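Local coordinates for TagI restriction endonuclease (Thermocrispum agreste, PDB 6GHS), which probably cleaves DNA carrying modified cytosines such as 5-methylcytosine, combining an SRA domain expected to read the modification with an HNH nuclease domain, at residues G54-R59 and A136-A141; I81-L86 and Q143-Q148; G227-P232 and E243-C248; I264-K269 and H294-R299. All coordinates share one frame; numbering follows the deposited sequence.

Contact 1: residues G54-R59 and A136-A141; sequences GYPDDR and ANHEDA
A polar, partly buried contact between a loop and a strand end joins the connection leading into strand 59-60 with the last residues of strand 122-137 and the turn beyond it, all within the SRA domain. Asp57 stands at its centre and uses both carboxylate oxygens. Asp57 OD2 accepts from ND1 of His138 at 2.8 Å through the syn lone pair, with the acceptor oxygen lying in the imidazole plane. Asp57 OD1 takes a weak bond from the backbone N of Glu139 at 3.2 Å. His138 reaches the carboxylate because its CG lies anti to the backbone N (chi1 -175°). The Tyr55 ring presents an edge to the imidazole face in an offset edge-to-face pair, planes at 74° and ring centroids 5.5 Å apart, while its hydroxyl bonds to Gln80. On the outer side Glu139 extends toward Arg59 and meets it tip to tip, OE2 lying 2.5 Å from NH2 in a salt bridge of poor angle. NH1 of Arg59 turns back to Pro56 O at 2.8 Å and also binds Asp58 O, which fixes the guanidinium against its own loop. The arginine charge may offset the proximity of the carboxylates of Asp57 and Glu139, and Asp57 may favour a protonated His138. At the centre remains a buried His-carboxylate hydrogen bond, here fastening a loop to a strand end of the PUA-like SRA fold.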
loop_
_atom_site.group_PDB
_atom_site.type_symbol
_atom_site.label_atom_id
_atom_site.label_comp_id
_atom_site.label_asym_id
_atom_site.label_seq_id
_atom_site.Cartn_x
_atom_site.Cartn_y
_atom_site.Cartn_z
ATOM N N GLY A 54 -24.494 -3.209 -17.994
ATOM C CA GLY A 54 -25.086 -1.865 -18.051
ATOM C C GLY A 54 -24.520 -0.974 -19.146
ATOM O O GLY A 54 -25.263 -0.183 -19.726
ATOM N N TYR A 55 -23.210 -1.071 -19.398
ATOM C CA TYR A 55 -22.567 -0.440 -20.554
ATOM C C TYR A 55 -21.770 -1.491 -21.319
ATOM O O TYR A 55 -21.333 -2.481 -20.723
ATOM C CB TYR A 55 -21.619 0.676 -20.121
ATOM C CG TYR A 55 -22.284 1.996 -19.807
ATOM C CD1 TYR A 55 -22.976 2.183 -18.609
ATOM C CD2 TYR A 55 -22.201 3.077 -20.688
ATOM C CE1 TYR A 55 -23.584 3.396 -18.305
ATOM C CE2 TYR A 55 -22.809 4.296 -20.394
ATOM C CZ TYR A 55 -23.500 4.449 -19.200
ATOM O OH TYR A 55 -24.105 5.642 -18.888
ATOM N N PRO A 56 -21.557 -1.278 -22.639
ATOM C CA PRO A 56 -20.689 -2.191 -23.396
ATOM C C PRO A 56 -19.194 -1.910 -23.196
ATOM O O PRO A 56 -18.358 -2.652 -23.712
ATOM C CB PRO A 56 -21.098 -1.951 -24.859
ATOM C CG PRO A 56 -22.060 -0.800 -24.851
ATOM C CD PRO A 56 -22.023 -0.172 -23.493
ATOM N N ASP A 57 -18.875 -0.831 -22.481
ATOM C CA ASP A 57 -17.512 -0.521 -22.045
ATOM C C ASP A 57 -17.026 -1.440 -20.914
ATOM O O ASP A 57 -15.810 -1.642 -20.778
ATOM C CB ASP A 57 -17.429 0.932 -21.560
ATOM C CG ASP A 57 -17.834 1.924 -22.615
ATOM O OD1 ASP A 57 -16.934 2.396 -23.339
ATOM O OD2 ASP A 57 -19.046 2.218 -22.721
ATOM N N ASP A 58 -17.971 -1.938 -20.094
ATOM C CA ASP A 58 -17.699 -2.897 -19.003
ATOM C C ASP A 58 -16.901 -4.106 -19.513
ATOM O O ASP A 58 -17.209 -4.631 -20.588
ATOM C CB ASP A 58 -19.008 -3.476 -18.421
ATOM C CG ASP A 58 -19.781 -2.515 -17.529
ATOM O OD1 ASP A 58 -19.293 -1.406 -17.230
ATOM O OD2 ASP A 58 -20.903 -2.904 -17.117
ATOM N N ARG A 59 -15.906 -4.552 -18.748
ATOM C CA ARG A 59 -15.196 -5.807 -19.031
ATOM C C ARG A 59 -15.200 -6.616 -17.773
ATOM O O ARG A 59 -15.039 -6.073 -16.687
ATOM C CB ARG A 59 -13.743 -5.576 -19.439
ATOM C CG ARG A 59 -13.541 -4.744 -20.696
ATOM C CD ARG A 59 -13.753 -5.535 -21.980
ATOM N NE ARG A 59 -13.748 -4.627 -23.132
ATOM C CZ ARG A 59 -14.811 -4.004 -23.647
ATOM N NH1 ARG A 59 -16.041 -4.177 -23.154
ATOM N NH2 ARG A 59 -14.643 -3.198 -24.687
ATOM N N ALA A 136 -12.723 7.611 -19.984
ATOM C CA ALA A 136 -12.467 7.167 -21.352
ATOM C C ALA A 136 -13.635 7.588 -22.228
ATOM O O ALA A 136 -14.601 8.173 -21.737
ATOM C CB ALA A 136 -12.267 5.655 -21.397
ATOM N N ASN A 137 -13.535 7.300 -23.520
ATOM C CA ASN A 137 -14.609 7.575 -24.455
ATOM C C ASN A 137 -15.542 6.391 -24.515
ATOM O O ASN A 137 -15.102 5.247 -24.565
ATOM C CB ASN A 137 -14.041 7.855 -25.830
ATOM C CG ASN A 137 -13.105 9.041 -25.828
ATOM O OD1 ASN A 137 -13.341 10.046 -25.148
ATOM N ND2 ASN A 137 -12.031 8.928 -26.579
ATOM N N HIS A 138 -16.837 6.689 -24.490
ATOM C CA HIS A 138 -17.906 5.702 -24.649
ATOM C C HIS A 138 -17.773 4.998 -25.998
ATOM O O HIS A 138 -17.464 5.644 -27.001
ATOM C CB HIS A 138 -19.236 6.443 -24.563
ATOM C CG HIS A 138 -20.439 5.562 -24.601
ATOM N ND1 HIS A 138 -20.460 4.304 -24.043
ATOM C CD2 HIS A 138 -21.682 5.784 -25.089
ATOM C CE1 HIS A 138 -21.662 3.780 -24.205
ATOM N NE2 HIS A 138 -22.424 4.661 -24.830
ATOM N N GLU A 139 -17.980 3.684 -26.023
ATOM C CA GLU A 139 -17.809 2.911 -27.262
ATOM C C GLU A 139 -18.859 3.253 -28.316
ATOM O O GLU A 139 -18.530 3.484 -29.480
ATOM C CB GLU A 139 -17.821 1.410 -26.987
ATOM C CG GLU A 139 -16.479 0.900 -26.504
ATOM C CD GLU A 139 -16.469 -0.586 -26.211
ATOM O OE1 GLU A 139 -17.529 -1.248 -26.290
ATOM O OE2 GLU A 139 -15.377 -1.092 -25.895
ATOM N N ASP A 140 -20.118 3.302 -27.896
ATOM C CA ASP A 140 -21.214 3.619 -28.810
ATOM C C ASP A 140 -21.225 5.086 -29.251
ATOM O O ASP A 140 -21.801 5.385 -30.290
ATOM C CB ASP A 140 -22.579 3.236 -28.202
ATOM C CG ASP A 140 -22.720 1.731 -27.943
ATOM O OD1 ASP A 140 -21.826 0.936 -28.331
ATOM O OD2 ASP A 140 -23.740 1.344 -27.335
ATOM N N ALA A 141 -20.613 5.992 -28.483
ATOM C CA ALA A 141 -20.582 7.417 -28.843
ATOM C C ALA A 141 -19.304 8.084 -28.343
ATOM O O ALA A 141 -19.319 8.773 -27.322
ATOM C CB ALA A 141 -21.811 8.129 -28.291
#

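Contact 2: residues I81-L86 and Q143-Q148; sequences IRDQDL and QFRVCQ
Three nearly straight hydrogen bonds tie the irregular segment 81-86 to the beginning of strand 145-153 in the sheet of the SRA domain, the two running in roughly the same direction, 32° apart. Just one of them is backbone to backbone, from Gln84 N to Arg145 O at 3.0 Å. The flanking two use side chains as stand-ins for main-chain carbonyls. Asp83 OD1 accepts from Arg145 N at 2.6 Å through its anti lone pair, and Gln84 OE1 accepts from Cys147 N at 3.0 Å, the donor lying above the amide carbonyl plane. Gln84 achieves this with an extended chain (chi2 -170°) that runs alongside Val146, its NE2 against CG1 at 3.6 Å. That same NE2 is bonded to Gly71 O, so both ends of the amide are held and its rotation is set.

Packing contacts continue at both ends. The Phe144 ring lies flat under the peptide joining Ile81 to Arg82, with Ile81 C 3.4 Å above the ring plane toward the rim; Gln143 CG sits over the centre of the opposite face. At the other end Leu86 CD2 touches Cys147 SG at 4.0 Å.

The aliphatic part of Arg145 lies beside Asp83, but the chain bends at chi2 and chi3, and its guanidinium turns to the second subunit, where it binds the carbonyls of Ser300, Leu302 and Pro303. The chemistry therefore implies a division of labour: backbone N-H groups meeting a carbonyl, a carboxylate and a carboxamide secure the loop to the strand, whereas the guanidinium of Arg145 serves the dimer interface.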
loop_
_atom_site.group_PDB
_atom_site.type_symbol
_atom_site.label_atom_id
_atom_site.label_comp_id
_atom_site.label_asym_id
_atom_site.label_seq_id
_atom_site.Cartn_x
_atom_site.Cartn_y
_atom_site.Cartn_z
ATOM N N ILE A 81 -26.053 11.073 -23.845
ATOM C CA ILE A 81 -26.280 12.437 -24.353
ATOM C C ILE A 81 -25.406 13.536 -23.716
ATOM O O ILE A 81 -25.513 14.703 -24.122
ATOM C CB ILE A 81 -27.773 12.853 -24.234
ATOM C CG1 ILE A 81 -28.241 12.914 -22.768
ATOM C CG2 ILE A 81 -28.655 11.905 -25.037
ATOM C CD1 ILE A 81 -29.235 14.026 -22.487
ATOM N N ARG A 82 -24.586 13.186 -22.716
ATOM C CA ARG A 82 -23.620 14.118 -22.113
ATOM C C ARG A 82 -22.546 13.364 -21.325
ATOM O O ARG A 82 -22.665 12.157 -21.104
ATOM C CB ARG A 82 -24.310 15.179 -21.231
ATOM C CG ARG A 82 -25.048 14.654 -20.007
ATOM C CD ARG A 82 -25.462 15.781 -19.065
ATOM N NE ARG A 82 -26.136 15.267 -17.867
ATOM C CZ ARG A 82 -25.542 14.651 -16.832
ATOM N NH1 ARG A 82 -24.220 14.439 -16.790
ATOM N NH2 ARG A 82 -26.291 14.227 -15.812
ATOM N N ASP A 83 -21.497 14.087 -20.921
ATOM C CA ASP A 83 -20.334 13.509 -20.213
ATOM C C ASP A 83 -20.670 13.103 -18.786
ATOM O O ASP A 83 -21.490 13.740 -18.131
ATOM C CB ASP A 83 -19.166 14.521 -20.153
ATOM C CG ASP A 83 -18.410 14.661 -21.470
ATOM O OD1 ASP A 83 -18.308 13.669 -22.217
ATOM O OD2 ASP A 83 -17.883 15.767 -21.742
ATOM N N GLN A 84 -20.013 12.050 -18.305
ATOM C CA GLN A 84 -20.104 11.650 -16.888
ATOM C C GLN A 84 -19.161 12.493 -16.011
ATOM O O GLN A 84 -18.119 12.941 -16.472
ATOM C CB GLN A 84 -19.822 10.151 -16.716
ATOM C CG GLN A 84 -20.856 9.258 -17.395
ATOM C CD GLN A 84 -20.730 7.784 -17.049
ATOM O OE1 GLN A 84 -19.806 7.355 -16.370
ATOM N NE2 GLN A 84 -21.675 6.999 -17.524
ATOM N N ASP A 85 -19.539 12.728 -14.758
ATOM C CA ASP A 85 -18.732 13.551 -13.849
ATOM C C ASP A 85 -18.729 12.941 -12.463
ATOM O O ASP A 85 -19.467 11.988 -12.209
ATOM C CB ASP A 85 -19.256 14.987 -13.811
ATOM C CG ASP A 85 -20.699 15.084 -13.313
ATOM O OD1 ASP A 85 -21.005 14.548 -12.228
ATOM O OD2 ASP A 85 -21.533 15.714 -14.003
ATOM N N LEU A 86 -17.916 13.506 -11.574
ATOM C CA LEU A 86 -17.792 13.009 -10.207
ATOM C C LEU A 86 -18.718 13.702 -9.211
ATOM O O LEU A 86 -18.544 13.542 -7.999
ATOM C CB LEU A 86 -16.343 13.109 -9.747
ATOM C CG LEU A 86 -15.385 12.265 -10.581
ATOM C CD1 LEU A 86 -13.949 12.545 -10.169
ATOM C CD2 LEU A 86 -15.701 10.778 -10.469
ATOM N N GLN A 143 -17.764 10.751 -28.732
ATOM C CA GLN A 143 -17.769 12.175 -28.337
ATOM C C GLN A 143 -18.105 12.424 -26.857
ATOM O O GLN A 143 -17.962 13.562 -26.382
ATOM C CB GLN A 143 -18.660 13.037 -29.275
ATOM C CG GLN A 143 -20.187 12.967 -29.116
ATOM C CD GLN A 143 -20.861 11.821 -29.876
ATOM O OE1 GLN A 143 -20.220 10.861 -30.326
ATOM N NE2 GLN A 143 -22.178 11.916 -30.003
ATOM N N PHE A 144 -18.555 11.378 -26.149
ATOM C CA PHE A 144 -18.871 11.458 -24.722
ATOM C C PHE A 144 -17.935 10.625 -23.859
ATOM O O PHE A 144 -17.572 9.496 -24.203
ATOM C CB PHE A 144 -20.310 11.020 -24.458
ATOM C CG PHE A 144 -21.329 11.878 -25.141
ATOM C CD1 PHE A 144 -21.406 13.239 -24.854
ATOM C CD2 PHE A 144 -22.208 11.333 -26.079
ATOM C CE1 PHE A 144 -22.334 14.042 -25.489
ATOM C CE2 PHE A 144 -23.143 12.132 -26.713
ATOM C CZ PHE A 144 -23.205 13.487 -26.418
ATOM N N ARG A 145 -17.594 11.204 -22.713
ATOM C CA ARG A 145 -16.698 10.609 -21.753
ATOM C C ARG A 145 -17.510 9.836 -20.733
ATOM O O ARG A 145 -18.578 10.283 -20.309
ATOM C CB ARG A 145 -15.900 11.697 -21.015
ATOM C CG ARG A 145 -15.146 12.690 -21.900
ATOM C CD ARG A 145 -13.911 12.066 -22.527
ATOM N NE ARG A 145 -12.763 12.055 -21.623
ATOM C CZ ARG A 145 -11.683 11.282 -21.769
ATOM N NH1 ARG A 145 -11.557 10.410 -22.782
ATOM N NH2 ARG A 145 -10.708 11.373 -20.873
ATOM N N VAL A 146 -16.981 8.692 -20.322
ATOM C CA VAL A 146 -17.507 7.956 -19.175
ATOM C C VAL A 146 -16.413 7.735 -18.145
ATOM O O VAL A 146 -15.224 7.709 -18.472
ATOM C CB VAL A 146 -18.103 6.586 -19.560
ATOM C CG1 VAL A 146 -19.405 6.785 -20.314
ATOM C CG2 VAL A 146 -17.117 5.733 -20.368
ATOM N N CYS A 147 -16.855 7.551 -16.909
ATOM C CA CYS A 147 -16.000 7.247 -15.786
ATOM C C CYS A 147 -15.822 5.737 -15.673
ATOM O O CYS A 147 -16.770 5.006 -15.880
ATOM C CB CYS A 147 -16.672 7.776 -14.533
ATOM S SG CYS A 147 -15.552 7.831 -13.143
ATOM N N GLN A 148 -14.629 5.264 -15.335
ATOM C CA GLN A 148 -14.394 3.821 -15.200
ATOM C C GLN A 148 -13.541 3.461 -13.995
ATOM O O GLN A 148 -12.724 4.246 -13.538
ATOM C CB GLN A 148 -13.752 3.265 -16.465
ATOM C CG GLN A 148 -14.758 2.812 -17.502
ATOM C CD GLN A 148 -14.107 2.215 -18.735
ATOM O OE1 GLN A 148 -13.061 2.683 -19.199
ATOM N NE2 GLN A 148 -14.726 1.175 -19.277
#

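Contact 3: residues G227-P232 and E243-C248; sequences GAHIRP and ESNMLC
Strands 227-229 and 246-248 run antiparallel, their axes 4.4 Å apart at closest approach and their directions at 151°. Ala228 and Leu247 form the hydrogen-bonded pair, Ala228 N to Leu247 O at 2.9 Å and Leu247 N to Ala228 O at 2.7 Å; His229 faces Met246 in a non-hydrogen-bonded pair. Beyond them Ile230 N still donates to Asn245 O, and then the Asn245 carboxamide takes over. With CG anti to the backbone N (chi1 -177°), its OD1 accepts from Arg231 N at 2.7 Å on an in-plane lone pair, and ND2 donates to Arg231 O at 3.0 Å and to Pro240 O. On the His229 side Met246 bends at chi3 and sets CE over the imidazole face, 3.5 Å from the ring centroid, a CH-pi contact; His229 NE2 bonds to Asp241. On the side of Ala228 and Leu247, Ile230 CD1, just past the strand end, meets Leu247 CG at 3.8 Å, and Phe257 of helix 251-258 packs on both. Two antiparallel strands backed by this helix make the ββα-Me unit of HNH nucleases, with a sodium ion near Ala228; Asn245 probably corresponds to the central asparagine of the HNH signature, here holding the backbone after His229.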
loop_
_atom_site.group_PDB
_atom_site.type_symbol
_atom_site.label_atom_id
_atom_site.label_comp_id
_atom_site.label_asym_id
_atom_site.label_seq_id
_atom_site.Cartn_x
_atom_site.Cartn_y
_atom_site.Cartn_z
ATOM N N GLY A 227 -5.010 7.337 7.888
ATOM C CA GLY A 227 -5.104 7.015 9.306
ATOM C C GLY A 227 -3.907 6.182 9.712
ATOM O O GLY A 227 -3.658 5.108 9.146
ATOM N N ALA A 228 -3.171 6.676 10.700
ATOM C CA ALA A 228 -1.910 6.084 11.112
ATOM C C ALA A 228 -1.990 5.728 12.590
ATOM O O ALA A 228 -2.078 6.618 13.443
ATOM C CB ALA A 228 -0.771 7.064 10.851
ATOM N N HIS A 229 -1.964 4.430 12.882
ATOM C CA HIS A 229 -1.927 3.969 14.256
ATOM C C HIS A 229 -0.616 4.370 14.898
ATOM O O HIS A 229 0.417 4.367 14.252
ATOM C CB HIS A 229 -2.084 2.460 14.343
ATOM C CG HIS A 229 -3.462 1.975 14.024
ATOM N ND1 HIS A 229 -3.815 1.495 12.780
ATOM C CD2 HIS A 229 -4.571 1.874 14.794
ATOM C CE1 HIS A 229 -5.085 1.130 12.796
ATOM N NE2 HIS A 229 -5.567 1.344 14.006
ATOM N N ILE A 230 -0.676 4.696 16.179
ATOM C CA ILE A 230 0.465 5.226 16.912
ATOM C C ILE A 230 1.246 4.037 17.457
ATOM O O ILE A 230 2.423 3.862 17.137
ATOM C CB ILE A 230 0.014 6.197 18.023
ATOM C CG1 ILE A 230 -0.882 7.298 17.424
ATOM C CG2 ILE A 230 1.206 6.824 18.715
ATOM C CD1 ILE A 230 -1.388 8.329 18.408
ATOM N N ARG A 231 0.580 3.216 18.261
ATOM C CA ARG A 231 1.129 1.926 18.682
ATOM C C ARG A 231 0.638 0.854 17.717
ATOM O O ARG A 231 -0.561 0.579 17.689
ATOM C CB ARG A 231 0.673 1.575 20.086
ATOM C CG ARG A 231 1.119 0.200 20.546
ATOM C CD ARG A 231 0.591 -0.101 21.928
ATOM N NE ARG A 231 1.183 -1.321 22.453
ATOM C CZ ARG A 231 1.118 -1.712 23.721
ATOM N NH1 ARG A 231 0.465 -0.987 24.630
ATOM N NH2 ARG A 231 1.717 -2.844 24.083
ATOM N N PRO A 232 1.552 0.220 16.953
ATOM C CA PRO A 232 1.096 -0.641 15.849
ATOM C C PRO A 232 0.220 -1.808 16.286
ATOM O O PRO A 232 0.267 -2.225 17.441
ATOM C CB PRO A 232 2.400 -1.156 15.222
ATOM C CG PRO A 232 3.467 -0.265 15.734
ATOM C CD PRO A 232 3.016 0.207 17.076
ATOM N N GLU A 243 -9.687 5.233 18.028
ATOM C CA GLU A 243 -9.485 6.640 17.693
ATOM C C GLU A 243 -8.329 7.241 18.475
ATOM O O GLU A 243 -7.601 8.085 17.955
ATOM C CB GLU A 243 -10.762 7.459 17.967
ATOM C CG GLU A 243 -11.967 7.139 17.074
ATOM C CD GLU A 243 -12.777 5.894 17.482
ATOM O OE1 GLU A 243 -12.436 5.193 18.475
ATOM O OE2 GLU A 243 -13.774 5.602 16.780
ATOM N N SER A 244 -8.166 6.798 19.723
ATOM C CA SER A 244 -7.102 7.292 20.611
ATOM C C SER A 244 -5.683 6.799 20.255
ATOM O O SER A 244 -4.685 7.372 20.720
ATOM C CB SER A 244 -7.438 6.940 22.068
ATOM O OG SER A 244 -7.801 5.574 22.185
ATOM N N ASN A 245 -5.602 5.751 19.432
ATOM C CA ASN A 245 -4.337 5.190 18.986
ATOM C C ASN A 245 -4.157 5.434 17.480
ATOM O O ASN A 245 -3.722 4.554 16.746
ATOM C CB ASN A 245 -4.361 3.697 19.308
ATOM C CG ASN A 245 -3.067 2.993 18.969
ATOM O OD1 ASN A 245 -1.990 3.585 18.997
ATOM N ND2 ASN A 245 -3.173 1.716 18.627
ATOM N N MET A 246 -4.489 6.639 17.022
ATOM C CA MET A 246 -4.477 6.949 15.594
ATOM C C MET A 246 -4.299 8.436 15.345
ATOM O O MET A 246 -4.832 9.251 16.090
ATOM C CB MET A 246 -5.778 6.497 14.947
ATOM C CG MET A 246 -5.839 6.798 13.464
ATOM S SD MET A 246 -7.155 5.913 12.640
ATOM C CE MET A 246 -6.537 4.231 12.706
ATOM N N LEU A 247 -3.560 8.768 14.284
ATOM C CA LEU A 247 -3.391 10.148 13.818
ATOM C C LEU A 247 -3.795 10.260 12.356
ATOM O O LEU A 247 -3.488 9.374 11.562
ATOM C CB LEU A 247 -1.931 10.587 13.922
ATOM C CG LEU A 247 -1.220 10.481 15.269
ATOM C CD1 LEU A 247 0.289 10.521 15.046
ATOM C CD2 LEU A 247 -1.666 11.595 16.196
ATOM N N CYS A 248 -4.462 11.353 12.002
ATOM C CA CYS A 248 -4.663 11.716 10.597
ATOM C C CYS A 248 -3.388 12.390 10.064
ATOM O O CYS A 248 -2.961 13.414 10.588
ATOM C CB CYS A 248 -5.856 12.662 10.476
ATOM S SG CYS A 248 -6.183 13.287 8.819
#

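Contact 4: residues I264-K269 and H294-R299; sequences ITDDLK and HIRYHR
A salt-bridge network fastens a tight turn to the short helix 292-299. The turn is type I from Thr265 to Leu268, closed by the bond from Leu268 N to Thr265 O. From the helix Arg299 bends at chi3 (-63°) and applies its guanidinium edge-on: NE at 3.1 Å and NH2 at 3.3 Å both bind Ile264 O, on in-plane lone pairs. Arg299 NH2 also donates to Asp266 OD1 at 3.1 Å, almost straight but from above the carboxylate plane, the flat groups nearly perpendicular (81°). The same OD1 takes a weak bond from Arg296 NE at 3.0 Å, so two positive groups converge on one carboxylate oxygen and would favour its ionised form. Beside these charges Ile295 supplies the apolar part: its CD1 meets Leu268 CD2 at 3.4 Å and Ile264 CG2 at 3.7 Å. A water extends the link, accepting from Ile264 N, donating to Ile295 O and hydrogen-bonded to His298 ND1. His298 also stacks on Phe257 of helix 251-258 and bonds its carbonyl, so helix 292-299 touches both that helix and the turn between strands 263-264 and 269-271.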
loop_
_atom_site.group_PDB
_atom_site.type_symbol
_atom_site.label_atom_id
_atom_site.label_comp_id
_atom_site.label_asym_id
_atom_site.label_seq_id
_atom_site.Cartn_x
_atom_site.Cartn_y
_atom_site.Cartn_z
ATOM N N ILE A 264 6.573 12.101 19.070
ATOM C CA ILE A 264 5.762 13.080 19.772
ATOM C C ILE A 264 6.150 13.031 21.248
ATOM O O ILE A 264 6.351 11.946 21.790
ATOM C CB ILE A 264 4.257 12.807 19.573
ATOM C CG1 ILE A 264 3.887 12.901 18.081
ATOM C CG2 ILE A 264 3.422 13.810 20.348
ATOM C CD1 ILE A 264 2.643 12.115 17.711
ATOM N N THR A 265 6.291 14.214 21.858
ATOM C CA THR A 265 6.579 14.369 23.292
ATOM C C THR A 265 5.327 14.173 24.130
ATOM O O THR A 265 4.216 14.144 23.609
ATOM C CB THR A 265 7.110 15.777 23.629
ATOM O OG1 THR A 265 6.222 16.757 23.089
ATOM C CG2 THR A 265 8.503 15.985 23.066
ATOM N N ASP A 266 5.523 14.042 25.440
ATOM C CA ASP A 266 4.414 13.996 26.393
ATOM C C ASP A 266 3.574 15.276 26.333
ATOM O O ASP A 266 2.352 15.226 26.513
ATOM C CB ASP A 266 4.927 13.785 27.826
ATOM C CG ASP A 266 5.340 12.349 28.110
ATOM O OD1 ASP A 266 4.742 11.401 27.537
ATOM O OD2 ASP A 266 6.260 12.181 28.943
ATOM N N ASP A 267 4.212 16.413 26.056
ATOM C CA ASP A 267 3.467 17.656 25.922
ATOM C C ASP A 267 3.021 17.927 24.472
ATOM O O ASP A 267 2.779 19.076 24.108
ATOM C CB ASP A 267 4.223 18.838 26.574
ATOM C CG ASP A 267 5.509 19.219 25.853
ATOM O OD1 ASP A 267 5.488 20.186 25.075
ATOM O OD2 ASP A 267 6.553 18.586 26.090
ATOM N N LEU A 268 2.882 16.868 23.667
ATOM C CA LEU A 268 2.350 16.914 22.285
ATOM C C LEU A 268 3.039 17.851 21.282
ATOM O O LEU A 268 2.385 18.500 20.465
ATOM C CB LEU A 268 0.829 17.135 22.288
ATOM C CG LEU A 268 -0.032 16.051 22.946
ATOM C CD1 LEU A 268 -1.499 16.318 22.653
ATOM C CD2 LEU A 268 0.328 14.654 22.472
ATOM N N LYS A 269 4.361 17.895 21.340
ATOM C CA LYS A 269 5.151 18.506 20.282
ATOM C C LYS A 269 5.656 17.414 19.344
ATOM O O LYS A 269 5.940 16.303 19.777
ATOM C CB LYS A 269 6.327 19.275 20.868
ATOM C CG LYS A 269 5.928 20.517 21.646
ATOM C CD LYS A 269 7.133 21.077 22.383
ATOM C CE LYS A 269 6.891 22.481 22.914
ATOM N NZ LYS A 269 8.195 23.066 23.335
ATOM N N HIS A 294 0.206 5.247 24.378
ATOM C CA HIS A 294 0.524 4.843 23.007
ATOM C C HIS A 294 1.619 5.725 22.432
ATOM O O HIS A 294 2.521 5.221 21.790
ATOM C CB HIS A 294 -0.700 4.889 22.099
ATOM C CG HIS A 294 -1.865 4.096 22.603
ATOM N ND1 HIS A 294 -1.739 2.821 23.109
ATOM C CD2 HIS A 294 -3.184 4.395 22.657
ATOM C CE1 HIS A 294 -2.930 2.370 23.461
ATOM N NE2 HIS A 294 -3.825 3.307 23.197
ATOM N N ILE A 295 1.555 7.032 22.680
ATOM C CA ILE A 295 2.633 7.934 22.267
ATOM C C ILE A 295 3.967 7.489 22.850
ATOM O O ILE A 295 4.939 7.343 22.120
ATOM C CB ILE A 295 2.337 9.408 22.625
ATOM C CG1 ILE A 295 1.196 9.914 21.728
ATOM C CG2 ILE A 295 3.600 10.271 22.500
ATOM C CD1 ILE A 295 1.014 11.414 21.688
ATOM N N ARG A 296 4.001 7.270 24.159
ATOM C CA ARG A 296 5.206 6.771 24.826
ATOM C C ARG A 296 5.735 5.494 24.208
ATOM O O ARG A 296 6.942 5.351 24.060
ATOM C CB ARG A 296 4.960 6.528 26.319
ATOM C CG ARG A 296 5.217 7.744 27.195
ATOM C CD ARG A 296 4.605 7.567 28.572
ATOM N NE ARG A 296 4.326 8.876 29.154
ATOM C CZ ARG A 296 3.225 9.209 29.828
ATOM N NH1 ARG A 296 2.234 8.334 30.037
ATOM N NH2 ARG A 296 3.112 10.448 30.294
ATOM N N TYR A 297 4.835 4.573 23.862
ATOM C CA TYR A 297 5.212 3.282 23.240
ATOM C C TYR A 297 5.907 3.478 21.898
ATOM O O TYR A 297 6.949 2.884 21.638
ATOM C CB TYR A 297 3.991 2.362 23.053
ATOM C CG TYR A 297 4.355 0.950 22.662
ATOM C CD1 TYR A 297 4.706 0.641 21.343
ATOM C CD2 TYR A 297 4.367 -0.084 23.609
ATOM C CE1 TYR A 297 5.059 -0.654 20.969
ATOM C CE2 TYR A 297 4.718 -1.388 23.251
ATOM C CZ TYR A 297 5.063 -1.669 21.924
ATOM O OH TYR A 297 5.409 -2.948 21.540
ATOM N N HIS A 298 5.314 4.312 21.058
ATOM C CA HIS A 298 5.879 4.634 19.752
ATOM C C HIS A 298 7.246 5.273 19.866
ATOM O O HIS A 298 8.147 4.916 19.132
ATOM C CB HIS A 298 4.942 5.579 18.988
ATOM C CG HIS A 298 5.491 6.062 17.683
ATOM N ND1 HIS A 298 6.174 7.251 17.562
ATOM C CD2 HIS A 298 5.447 5.523 16.444
ATOM C CE1 HIS A 298 6.524 7.427 16.304
ATOM N NE2 HIS A 298 6.094 6.392 15.604
ATOM N N ARG A 299 7.374 6.235 20.771
ATOM C CA ARG A 299 8.655 6.881 21.071
ATOM C C ARG A 299 9.721 5.837 21.454
ATOM O O ARG A 299 10.889 5.946 21.089
ATOM C CB ARG A 299 8.471 7.898 22.210
ATOM C CG ARG A 299 9.490 9.019 22.214
ATOM C CD ARG A 299 9.457 9.776 23.531
ATOM N NE ARG A 299 8.165 10.431 23.748
ATOM C CZ ARG A 299 7.486 10.470 24.899
ATOM N NH1 ARG A 299 7.923 9.869 26.006
ATOM N NH2 ARG A 299 6.320 11.104 24.938
HETATM O O HOH W 1 6.113 9.143 19.714
#

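In the fold
The four contacts form two groups on opposite sides of the chain's centre. Contacts 1 and 2 share the SRA sheet: strands 122-137 and 145-153 are neighbours, probably bonded through Ala136 and Val146 and through His138 and Phe144, and each contact attaches a loop to one of them. Contacts 3 and 4 lie in the nuclease half, about 12 Å apart between centres, and touch where Arg231 meets Tyr297. Contact 3 alone is a buried contact and relies on strand pairing and a buried carboxamide. The other three are partly buried, and contacts 1 and 4 each include ion pairs with exposed members; in contact 2 the arginine instead reaches the second subunit.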